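Local atomic coordinates of SIR4-interacting protein SIF2 (PDB entry 1R5M), a protein that acts in the yeast Set3 corepressor complex, antagonizes telomeric silencing and may recruit SIR4 to non-telomeric sites. Residues V331-K344 with V347-K360. Numbering follows the deposited sequence.
Sequences VPIFAGRISQDGQK and VAFMDGQVNVYDLK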
ATOM      1  N   VAL A 331      15.983 -13.250   6.850  1.00 25.68           N
ATOM      2  CA  VAL A 331      15.469 -12.843   5.547  1.00 21.70           C
ATOM      3  C   VAL A 331      14.416 -11.749   5.688  1.00 19.70           C
ATOM      4  O   VAL A 331      13.263 -12.017   6.021  1.00 19.05           O
ATOM      5  CB  VAL A 331      14.853 -14.035   4.785  1.00 22.22           C
ATOM      6  CG1 VAL A 331      14.418 -13.593   3.392  1.00 22.63           C
ATOM      7  CG2 VAL A 331      15.866 -15.168   4.688  1.00 21.75           C
ATOM      8  N   PRO A 332      14.809 -10.494   5.432  1.00 17.86           N
ATOM      9  CA  PRO A 332      13.914  -9.339   5.525  1.00 16.86           C
ATOM     10  C   PRO A 332      12.699  -9.425   4.609  1.00 16.00           C
ATOM     11  O   PRO A 332      12.748 -10.033   3.539  1.00 14.61           O
ATOM     12  CB  PRO A 332      14.814  -8.171   5.136  1.00 16.64           C
ATOM     13  CG  PRO A 332      16.175  -8.628   5.585  1.00 17.84           C
ATOM     14  CD  PRO A 332      16.187 -10.061   5.132  1.00 18.11           C
ATOM     15  N   ILE A 333      11.604  -8.819   5.049  1.00 14.81           N
ATOM     16  CA  ILE A 333      10.392  -8.767   4.250  1.00 13.94           C
ATOM     17  C   ILE A 333      10.336  -7.342   3.712  1.00 14.25           C
ATOM     18  O   ILE A 333      10.524  -6.382   4.466  1.00 16.06           O
ATOM     19  CB  ILE A 333       9.140  -9.056   5.100  1.00 12.95           C
ATOM     20  CG1 ILE A 333       9.127 -10.539   5.486  1.00 12.94           C
ATOM     21  CG2 ILE A 333       7.879  -8.670   4.328  1.00 13.81           C
ATOM     22  CD1 ILE A 333       8.002 -10.940   6.422  1.00 12.81           C
ATOM     23  N   PHE A 334      10.100  -7.209   2.410  1.00 13.19           N
ATOM     24  CA  PHE A 334      10.043  -5.898   1.771  1.00 14.44           C
ATOM     25  C   PHE A 334       8.639  -5.326   1.645  1.00 14.91           C
ATOM     26  O   PHE A 334       8.468  -4.112   1.526  1.00 16.66           O
ATOM     27  CB  PHE A 334      10.678  -5.963   0.379  1.00 14.71           C
ATOM     28  CG  PHE A 334      12.182  -6.024   0.392  1.00 16.76           C
ATOM     29  CD1 PHE A 334      12.890  -6.063  -0.802  1.00 16.90           C
ATOM     30  CD2 PHE A 334      12.890  -6.033   1.592  1.00 16.95           C
ATOM     31  CE1 PHE A 334      14.281  -6.111  -0.806  1.00 17.79           C
ATOM     32  CE2 PHE A 334      14.287  -6.081   1.597  1.00 17.68           C
ATOM     33  CZ  PHE A 334      14.980  -6.119   0.393  1.00 17.86           C
ATOM     34  N   ALA A 335       7.632  -6.192   1.658  1.00 13.27           N
ATOM     35  CA  ALA A 335       6.254  -5.731   1.539  1.00 12.92           C
ATOM     36  C   ALA A 335       5.267  -6.810   1.946  1.00 11.60           C
ATOM     37  O   ALA A 335       5.541  -7.997   1.799  1.00 11.68           O
ATOM     38  CB  ALA A 335       5.976  -5.286   0.107  1.00 14.56           C
ATOM     39  N   GLY A 336       4.123  -6.374   2.467  1.00 10.65           N
ATOM     40  CA  GLY A 336       3.074  -7.286   2.888  1.00  9.94           C
ATOM     41  C   GLY A 336       1.734  -6.704   2.477  1.00 10.52           C
ATOM     42  O   GLY A 336       1.541  -5.486   2.550  1.00 11.58           O
ATOM     43  N   ARG A 337       0.811  -7.558   2.044  1.00  9.63           N
ATOM     44  CA  ARG A 337      -0.511  -7.110   1.604  1.00 10.05           C
ATOM     45  C   ARG A 337      -1.602  -8.050   2.088  1.00 10.56           C
ATOM     46  O   ARG A 337      -1.481  -9.269   1.962  1.00 10.38           O
ATOM     47  CB  ARG A 337      -0.581  -7.069   0.077  1.00 11.75           C
ATOM     48  CG  ARG A 337       0.512  -6.267  -0.591  1.00 14.11           C
ATOM     49  CD  ARG A 337       0.228  -4.778  -0.586  1.00 16.75           C
ATOM     50  NE  ARG A 337       1.299  -4.051  -1.264  1.00 18.78           N
ATOM     51  CZ  ARG A 337       2.305  -3.440  -0.644  1.00 20.38           C
ATOM     52  NH1 ARG A 337       2.381  -3.451   0.681  1.00 18.59           N
ATOM     53  NH2 ARG A 337       3.248  -2.834  -1.354  1.00 21.07           N
ATOM     54  N   ILE A 338      -2.675  -7.484   2.629  1.00 10.85           N
ATOM     55  CA  ILE A 338      -3.789  -8.296   3.101  1.00 11.08           C
ATOM     56  C   ILE A 338      -4.792  -8.451   1.961  1.00 11.07           C
ATOM     57  O   ILE A 338      -4.989  -7.532   1.160  1.00 11.33           O
ATOM     58  CB  ILE A 338      -4.486  -7.636   4.320  1.00 12.25           C
ATOM     59  CG1 ILE A 338      -5.480  -8.609   4.958  1.00 15.31           C
ATOM     60  CG2 ILE A 338      -5.216  -6.366   3.890  1.00 12.58           C
ATOM     61  CD1 ILE A 338      -4.834  -9.704   5.759  1.00 19.25           C
ATOM     62  N   SER A 339      -5.411  -9.624   1.874  1.00 11.92           N
ATOM     63  CA  SER A 339      -6.398  -9.872   0.836  1.00 11.26           C
ATOM     64  C   SER A 339      -7.675  -9.095   1.140  1.00 12.89           C
ATOM     65  O   SER A 339      -7.890  -8.638   2.261  1.00 13.51           O
ATOM     66  CB  SER A 339      -6.721 -11.367   0.750  1.00 12.85           C
ATOM     67  OG  SER A 339      -7.245 -11.843   1.980  1.00 12.83           O
ATOM     68  N   GLN A 340      -8.513  -8.955   0.123  1.00 14.00           N
ATOM     69  CA  GLN A 340      -9.781  -8.249   0.243  1.00 18.34           C
ATOM     70  C   GLN A 340     -10.649  -8.812   1.366  1.00 17.98           C
ATOM     71  O   GLN A 340     -11.272  -8.056   2.115  1.00 19.51           O
ATOM     72  CB  GLN A 340     -10.545  -8.360  -1.075  1.00 21.21           C
ATOM     73  CG  GLN A 340     -11.952  -7.807  -1.026  1.00 28.08           C
ATOM     74  CD  GLN A 340     -12.002  -6.336  -1.348  1.00 30.88           C
ATOM     75  OE1 GLN A 340     -11.343  -5.520  -0.703  1.00 33.86           O
ATOM     76  NE2 GLN A 340     -12.791  -5.984  -2.358  1.00 33.51           N
ATOM     77  N   ASP A 341     -10.696 -10.135   1.476  1.00 17.42           N
ATOM     78  CA  ASP A 341     -11.520 -10.772   2.495  1.00 17.82           C
ATOM     79  C   ASP A 341     -10.867 -10.838   3.872  1.00 17.99           C
ATOM     80  O   ASP A 341     -11.466 -11.340   4.826  1.00 18.87           O
ATOM     81  CB  ASP A 341     -11.957 -12.176   2.037  1.00 18.18           C
ATOM     82  CG  ASP A 341     -10.809 -13.174   1.974  1.00 19.71           C
ATOM     83  OD1 ASP A 341      -9.664 -12.818   2.321  1.00 17.66           O
ATOM     84  OD2 ASP A 341     -11.065 -14.334   1.577  1.00 20.11           O
ATOM     85  N   GLY A 342      -9.643 -10.322   3.966  1.00 16.14           N
ATOM     86  CA  GLY A 342      -8.918 -10.305   5.227  1.00 16.23           C
ATOM     87  C   GLY A 342      -8.522 -11.660   5.783  1.00 14.70           C
ATOM     88  O   GLY A 342      -8.150 -11.767   6.950  1.00 14.90           O
ATOM     89  N   GLN A 343      -8.577 -12.693   4.947  1.00 14.89           N
ATOM     90  CA  GLN A 343      -8.246 -14.047   5.382  1.00 14.97           C
ATOM     91  C   GLN A 343      -6.857 -14.522   4.972  1.00 13.61           C
ATOM     92  O   GLN A 343      -6.405 -15.579   5.413  1.00 14.99           O
ATOM     93  CB  GLN A 343      -9.292 -15.027   4.840  1.00 16.43           C
ATOM     94  CG  GLN A 343     -10.708 -14.741   5.323  1.00 19.57           C
ATOM     95  CD  GLN A 343     -10.936 -15.193   6.752  1.00 22.46           C
ATOM     96  OE1 GLN A 343     -10.124 -14.928   7.637  1.00 23.92           O
ATOM     97  NE2 GLN A 343     -12.051 -15.876   6.984  1.00 27.08           N
ATOM     98  N   LYS A 344      -6.181 -13.750   4.129  1.00 12.10           N
ATOM     99  CA  LYS A 344      -4.850 -14.124   3.661  1.00 11.12           C
ATOM    100  C   LYS A 344      -3.911 -12.928   3.672  1.00 10.49           C
ATOM    101  O   LYS A 344      -4.325 -11.807   3.385  1.00 11.67           O
ATOM    102  CB  LYS A 344      -4.938 -14.680   2.235  1.00 11.28           C
ATOM    103  CG  LYS A 344      -5.846 -15.900   2.076  1.00 13.31           C
ATOM    104  CD  LYS A 344      -5.204 -17.150   2.655  1.00 17.22           C
ATOM    105  CE  LYS A 344      -6.096 -18.372   2.469  1.00 18.29           C
ATOM    106  NZ  LYS A 344      -7.359 -18.263   3.257  1.00 19.67           N
ATOM    107  N   VAL A 347       3.359 -11.834   1.683  1.00  9.19           N
ATOM    108  CA  VAL A 347       4.575 -11.070   1.930  1.00  9.80           C
ATOM    109  C   VAL A 347       5.669 -11.423   0.936  1.00 11.03           C
ATOM    110  O   VAL A 347       5.756 -12.559   0.471  1.00 11.72           O
ATOM    111  CB  VAL A 347       5.115 -11.311   3.355  1.00 10.87           C
ATOM    112  CG1 VAL A 347       4.114 -10.806   4.385  1.00 12.96           C
ATOM    113  CG2 VAL A 347       5.400 -12.789   3.565  1.00 12.25           C
ATOM    114  N   ALA A 348       6.496 -10.438   0.605  1.00  9.73           N
ATOM    115  CA  ALA A 348       7.597 -10.654  -0.321  1.00 10.16           C
ATOM    116  C   ALA A 348       8.902 -10.571   0.452  1.00 11.83           C
ATOM    117  O   ALA A 348       9.223  -9.532   1.031  1.00 11.25           O
ATOM    118  CB  ALA A 348       7.572  -9.603  -1.423  1.00 11.38           C
ATOM    119  N   PHE A 349       9.642 -11.673   0.476  1.00 10.78           N
ATOM    120  CA  PHE A 349      10.918 -11.710   1.171  1.00 12.40           C
ATOM    121  C   PHE A 349      12.034 -11.211   0.267  1.00 12.78           C
ATOM    122  O   PHE A 349      11.921 -11.238  -0.961  1.00 13.24           O
ATOM    123  CB  PHE A 349      11.238 -13.129   1.647  1.00 13.46           C
ATOM    124  CG  PHE A 349      10.367 -13.604   2.772  1.00 13.62           C
ATOM    125  CD1 PHE A 349       9.156 -14.237   2.519  1.00 14.58           C
ATOM    126  CD2 PHE A 349      10.757 -13.407   4.093  1.00 14.63           C
ATOM    127  CE1 PHE A 349       8.343 -14.670   3.570  1.00 15.35           C
ATOM    128  CE2 PHE A 349       9.953 -13.835   5.151  1.00 16.41           C
ATOM    129  CZ  PHE A 349       8.745 -14.468   4.889  1.00 15.48           C
ATOM    130  N   MET A 350      13.116 -10.763   0.892  1.00 14.25           N
ATOM    131  CA  MET A 350      14.268 -10.237   0.176  1.00 14.94           C
ATOM    132  C   MET A 350      14.895 -11.267  -0.761  1.00 15.98           C
ATOM    133  O   MET A 350      15.585 -10.905  -1.713  1.00 15.73           O
ATOM    134  CB  MET A 350      15.305  -9.742   1.185  1.00 17.05           C
ATOM    135  CG  MET A 350      16.524  -9.093   0.571  1.00 18.87           C
ATOM    136  SD  MET A 350      17.539  -8.310   1.837  1.00 21.06           S
ATOM    137  CE  MET A 350      18.795  -7.532   0.814  1.00 22.11           C
ATOM    138  N   ASP A 351      14.655 -12.548  -0.499  1.00 15.94           N
ATOM    139  CA  ASP A 351      15.221 -13.593  -1.347  1.00 15.78           C
ATOM    140  C   ASP A 351      14.364 -13.901  -2.576  1.00 15.94           C
ATOM    141  O   ASP A 351      14.634 -14.857  -3.304  1.00 16.32           O
ATOM    142  CB  ASP A 351      15.457 -14.877  -0.537  1.00 16.78           C
ATOM    143  CG  ASP A 351      14.172 -15.478   0.002  1.00 17.11           C
ATOM    144  OD1 ASP A 351      13.095 -14.888  -0.220  1.00 16.12           O
ATOM    145  OD2 ASP A 351      14.240 -16.545   0.651  1.00 17.86           O
ATOM    146  N   GLY A 352      13.335 -13.088  -2.809  1.00 14.55           N
ATOM    147  CA  GLY A 352      12.477 -13.291  -3.967  1.00 13.89           C
ATOM    148  C   GLY A 352      11.323 -14.257  -3.772  1.00 12.11           C
ATOM    149  O   GLY A 352      10.599 -14.573  -4.721  1.00 12.54           O
ATOM    150  N   GLN A 353      11.137 -14.736  -2.549  1.00 11.80           N
ATOM    151  CA  GLN A 353      10.044 -15.660  -2.287  1.00 11.84           C
ATOM    152  C   GLN A 353       8.823 -14.935  -1.745  1.00 12.30           C
ATOM    153  O   GLN A 353       8.939 -13.996  -0.953  1.00 12.66           O
ATOM    154  CB  GLN A 353      10.463 -16.740  -1.288  1.00 13.01           C
ATOM    155  CG  GLN A 353       9.364 -17.768  -1.023  1.00 13.97           C
ATOM    156  CD  GLN A 353       9.868 -19.009  -0.314  1.00 15.69           C
ATOM    157  OE1 GLN A 353      10.915 -19.553  -0.668  1.00 17.32           O
ATOM    158  NE2 GLN A 353       9.114 -19.479   0.677  1.00 16.02           N
ATOM    159  N   VAL A 354       7.653 -15.374  -2.192  1.00 11.19           N
ATOM    160  CA  VAL A 354       6.397 -14.809  -1.726  1.00 10.93           C
ATOM    161  C   VAL A 354       5.714 -15.874  -0.887  1.00 11.29           C
ATOM    162  O   VAL A 354       5.546 -17.010  -1.332  1.00 12.40           O
ATOM    163  CB  VAL A 354       5.444 -14.455  -2.889  1.00 10.66           C
ATOM    164  CG1 VAL A 354       4.098 -13.985  -2.333  1.00 12.40           C
ATOM    165  CG2 VAL A 354       6.058 -13.376  -3.761  1.00 12.72           C
ATOM    166  N   ASN A 355       5.346 -15.512   0.336  1.00 10.09           N
ATOM    167  CA  ASN A 355       4.642 -16.433   1.215  1.00 10.94           C
ATOM    168  C   ASN A 355       3.242 -15.889   1.420  1.00 11.37           C
ATOM    169  O   ASN A 355       3.059 -14.686   1.613  1.00 11.56           O
ATOM    170  CB  ASN A 355       5.322 -16.538   2.587  1.00 10.72           C
ATOM    171  CG  ASN A 355       6.392 -17.615   2.642  1.00 12.07           C
ATOM    172  OD1 ASN A 355       6.997 -17.841   3.693  1.00 14.27           O
ATOM    173  ND2 ASN A 355       6.626 -18.285   1.522  1.00 10.30           N
ATOM    174  N   VAL A 356       2.254 -16.770   1.351  1.00 10.73           N
ATOM    175  CA  VAL A 356       0.879 -16.375   1.599  1.00 10.82           C
ATOM    176  C   VAL A 356       0.498 -17.085   2.890  1.00 10.97           C
ATOM    177  O   VAL A 356       0.581 -18.313   2.984  1.00 11.12           O
ATOM    178  CB  VAL A 356      -0.072 -16.814   0.469  1.00 11.38           C
ATOM    179  CG1 VAL A 356      -1.500 -16.390   0.797  1.00 11.80           C
ATOM    180  CG2 VAL A 356       0.361 -16.185  -0.847  1.00 11.63           C
ATOM    181  N   TYR A 357       0.118 -16.302   3.893  1.00  9.88           N
ATOM    182  CA  TYR A 357      -0.274 -16.838   5.193  1.00 11.23           C
ATOM    183  C   TYR A 357      -1.789 -16.888   5.326  1.00 12.40           C
ATOM    184  O   TYR A 357      -2.499 -16.011   4.833  1.00 12.43           O
ATOM    185  CB  TYR A 357       0.337 -15.983   6.306  1.00 11.71           C
ATOM    186  CG  TYR A 357       1.837 -16.128   6.382  1.00 11.61           C
ATOM    187  CD1 TYR A 357       2.417 -17.223   7.023  1.00 12.73           C
ATOM    188  CD2 TYR A 357       2.680 -15.210   5.754  1.00 12.98           C
ATOM    189  CE1 TYR A 357       3.799 -17.403   7.032  1.00 13.54           C
ATOM    190  CE2 TYR A 357       4.060 -15.380   5.758  1.00 14.02           C
ATOM    191  CZ  TYR A 357       4.614 -16.480   6.397  1.00 14.79           C
ATOM    192  OH  TYR A 357       5.976 -16.670   6.380  1.00 16.85           O
ATOM    193  N   ASP A 358      -2.276 -17.928   5.992  1.00 12.36           N
ATOM    194  CA  ASP A 358      -3.705 -18.120   6.179  1.00 14.51           C
ATOM    195  C   ASP A 358      -4.121 -17.660   7.568  1.00 14.37           C
ATOM    196  O   ASP A 358      -3.609 -18.146   8.579  1.00 14.87           O
ATOM    197  CB  ASP A 358      -4.046 -19.597   5.974  1.00 16.60           C
ATOM    198  CG  ASP A 358      -5.528 -19.876   6.078  1.00 18.72           C
ATOM    199  OD1 ASP A 358      -6.334 -18.939   5.899  1.00 17.20           O
ATOM    200  OD2 ASP A 358      -5.886 -21.047   6.323  1.00 21.41           O
ATOM    201  N   LEU A 359      -5.053 -16.714   7.606  1.00 14.32           N
ATOM    202  CA  LEU A 359      -5.539 -16.161   8.862  1.00 15.70           C
ATOM    203  C   LEU A 359      -6.929 -16.685   9.212  1.00 18.72           C
ATOM    204  O   LEU A 359      -7.455 -16.374  10.275  1.00 19.53           O
ATOM    205  CB  LEU A 359      -5.598 -14.633   8.764  1.00 14.85           C
ATOM    206  CG  LEU A 359      -4.374 -13.905   8.201  1.00 12.81           C
ATOM    207  CD1 LEU A 359      -4.648 -12.399   8.176  1.00 14.43           C
ATOM    208  CD2 LEU A 359      -3.149 -14.204   9.052  1.00 14.50           C
ATOM    209  N   LYS A 360      -7.511 -17.481   8.320  1.00 20.78           N
ATOM    210  CA  LYS A 360      -8.858 -18.014   8.518  1.00 24.39           C
ATOM    211  C   LYS A 360      -9.161 -18.578   9.903  1.00 25.30           C
ATOM    212  O   LYS A 360     -10.075 -18.106  10.580  1.00 25.87           O
ATOM    213  CB  LYS A 360      -9.167 -19.079   7.461  1.00 26.47           C
ATOM    214  CG  LYS A 360     -10.599 -19.590   7.515  1.00 30.75           C
ATOM    215  CD  LYS A 360     -10.901 -20.539   6.368  1.00 33.48           C
ATOM    216  CE  LYS A 360     -12.353 -20.993   6.401  1.00 35.72           C
ATOM    217  NZ  LYS A 360     -12.690 -21.886   5.255  1.00 37.65           N
TER
HETATM  218  O   HOH W   1     -12.485 -17.003   9.998  1.00 36.59           O
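Met350 lies over one face of the Phe334 ring: its CB stands 4.1 Å from the centroid of that ring and 29° off the normal, a CH-pi contact. With CG anti to the backbone N (chi1 -177°) and the chain extended, the side chain runs on past the ring, and SD reaches Phe334 CZ at 3.7 Å, an oblique Met-aromatic approach. Two backbone bonds join the same stretch of chain, Met350 N to Pro332 O and Phe334 N to Ala348 O. Next to it, Ile333 and Phe349 form a non-hydrogen-bonded pair on one face of the sheet, whose side chains lie alongside, pointing the same way. Ile333 CG1 meets Phe349 CE2 at 3.4 Å, neither squarely over the face nor at the edge, whereas Val331 O sits in the ring plane at the edge, 3.5 Å from Phe349 CD2.

At the far end, Lys344 bends at chi2 and chi4 and brings NZ to 2.9 Å from Asp358 OD1, a salt bridge. That oxygen also accepts from Lys360 N, a capping bond, and the two donors reach it from opposite faces of the carboxylate; this double grip should restrain its rotation. Tyr385 adds a cation-pi partner for Lys344. At the same end, Ile338 CD1 touches Leu359 CD1 at 3.6 Å, and Leu359 N donates to Gln343 O from above the carbonyl plane.

Strands 333-338 and 347-349 run at 167°, and strand 354-358 continues the antiparallel order, with strand 380-388 pairing next to it: three strands of the four-stranded antiparallel meander of a WD40 propeller blade, largely within WD repeat 7.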